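Local coordinates for UDP-glucose 4-epimerase (Brucella ovis, PDB 4WOK), which catalyses the NAD-dependent interconversion of UDP-glucose and UDP-galactose by inverting the configuration at C4 of the sugar, at the zinc ion site. Numbering follows the deposited sequence.

The zinc ion site. Residues 88, 192, 194, 197-199, 202. With ZN (zinc ion), chain B.
Two carboxylates and two imidazoles drawn from one short stretch of chain, Glu192, His194, Glu197 and His199, hold the zinc ion here, a compact example of how a metal can pin an irregular loop. Both histidines present the ring nitrogen nearer the backbone: ND1 of His199 lies 2.1 Å from ZN and ND1 of His194 2.2 Å. Each has CG anti to its carbonyl carbon and beside the backbone N, and ND1 of His194 lies beyond the edge of the His199 ring and in its plane, both nitrogens facing the same ion.

The glutamates reach the metal differently. Glu192 comes in extended, with CG anti to the backbone N, and binds through OE1, 2.2 Å from ZN, in a bent approach with the ion on the side away from OE2. Glu197 also starts with CG anti to the backbone N but bends at chi2 (56°), so its carboxylate folds back toward the ion; OE2 binds at 2.2 Å and OE1 follows in a looser contact of 2.7 Å. The shell is irregular, opening to 132° between Glu197 OE2 and His194 ND1, and further ligands such as water may be unseen. Two carboxylates would be expected to offset the metal's charge. The structure alone does not show whether the zinc is native or was picked up in purification or crystallisation.

A hydrogen bond steadies the bent carboxylate: the backbone N of His199 donates to Glu197 OE2 over 2.9 Å, nearly straight at 161°, using the oxygen's anti lone pair. One oxygen thus serves both the metal and the chain two residues on.

Around this shell, the phenol OH of Tyr88 sits 3.4 Å above the plane of the His194 ring, toward its rim, while Thr198 OG1 lies over the centre of the Tyr88 ring.

As modelled, the zinc links a loop to the start of a helix: its ligands lie between strand 180-182 and helix 200-209 of the Rossmann-type epimerase/dehydratase fold, with His199 immediately preceding that helix and Pro202 in its first turn.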
loop_
_atom_site.group_PDB
_atom_site.type_symbol
_atom_site.label_atom_id
_atom_site.label_comp_id
_atom_site.label_asym_id
_atom_site.label_seq_id
_atom_site.Cartn_x
_atom_site.Cartn_y
_atom_site.Cartn_z
ATOM N N TYR A 88 7.961 3.754 -5.765
ATOM C CA TYR A 88 7.792 3.762 -7.210
ATOM C C TYR A 88 8.821 2.859 -7.876
ATOM O O TYR A 88 10.031 3.046 -7.744
ATOM C CB TYR A 88 7.850 5.200 -7.748
ATOM C CG TYR A 88 6.699 6.055 -7.249
ATOM C CD1 TYR A 88 5.598 5.470 -6.630
ATOM C CD2 TYR A 88 6.701 7.436 -7.397
ATOM C CE1 TYR A 88 4.546 6.220 -6.157
ATOM C CE2 TYR A 88 5.634 8.204 -6.930
ATOM C CZ TYR A 88 4.563 7.579 -6.314
ATOM O OH TYR A 88 3.497 8.295 -5.841
ATOM N N GLU A 192 -6.548 9.719 -3.530
ATOM C CA GLU A 192 -5.158 9.442 -3.831
ATOM C C GLU A 192 -4.570 10.634 -4.582
ATOM O O GLU A 192 -4.936 10.871 -5.732
ATOM C CB GLU A 192 -5.058 8.158 -4.665
ATOM C CG GLU A 192 -3.661 7.823 -5.169
ATOM C CD GLU A 192 -3.629 6.475 -5.854
ATOM O OE1 GLU A 192 -2.533 5.945 -6.091
ATOM O OE2 GLU A 192 -4.713 5.925 -6.137
ATOM N N HIS A 194 -1.171 12.058 -5.843
ATOM C CA HIS A 194 0.256 11.885 -6.097
ATOM C C HIS A 194 0.649 12.744 -7.270
ATOM O O HIS A 194 -0.149 12.959 -8.184
ATOM C CB HIS A 194 0.583 10.415 -6.374
ATOM C CG HIS A 194 0.362 9.508 -5.198
ATOM N ND1 HIS A 194 -0.127 8.231 -5.332
ATOM C CD2 HIS A 194 0.585 9.686 -3.874
ATOM C CE1 HIS A 194 -0.213 7.658 -4.144
ATOM N NE2 HIS A 194 0.221 8.520 -3.238
ATOM N N GLU A 197 1.476 11.173 -10.748
ATOM C CA GLU A 197 0.618 10.035 -10.481
ATOM C C GLU A 197 1.030 8.897 -11.406
ATOM O O GLU A 197 0.924 9.028 -12.610
ATOM C CB GLU A 197 -0.842 10.415 -10.689
ATOM C CG GLU A 197 -1.784 9.256 -10.579
ATOM C CD GLU A 197 -1.645 8.552 -9.248
ATOM O OE1 GLU A 197 -2.101 9.119 -8.234
ATOM O OE2 GLU A 197 -1.049 7.453 -9.226
ATOM N N THR A 198 1.514 7.793 -10.848
ATOM C CA THR A 198 2.086 6.713 -11.656
ATOM C C THR A 198 1.251 5.433 -11.636
ATOM O O THR A 198 1.583 4.466 -12.315
ATOM C CB THR A 198 3.514 6.351 -11.180
ATOM O OG1 THR A 198 3.451 5.814 -9.850
ATOM C CG2 THR A 198 4.411 7.575 -11.185
ATOM N N HIS A 199 0.179 5.419 -10.852
ATOM C CA HIS A 199 -0.593 4.192 -10.678
ATOM C C HIS A 199 -1.636 4.071 -11.782
ATOM O O HIS A 199 -2.142 5.074 -12.279
ATOM C CB HIS A 199 -1.225 4.156 -9.290
ATOM C CG HIS A 199 -0.209 4.096 -8.188
ATOM N ND1 HIS A 199 -0.010 5.128 -7.296
ATOM C CD2 HIS A 199 0.687 3.134 -7.859
ATOM C CE1 HIS A 199 0.963 4.801 -6.458
ATOM N NE2 HIS A 199 1.398 3.596 -6.778
ATOM N N PRO A 202 -5.641 5.379 -11.450
ATOM C CA PRO A 202 -5.653 6.842 -11.550
ATOM C C PRO A 202 -5.255 7.395 -12.910
ATOM O O PRO A 202 -5.896 8.341 -13.365
ATOM C CB PRO A 202 -4.633 7.259 -10.492
ATOM C CG PRO A 202 -4.816 6.214 -9.427
ATOM C CD PRO A 202 -4.969 4.937 -10.212
HETATM ZN ZN ZN B . -0.842 7.003 -7.055
#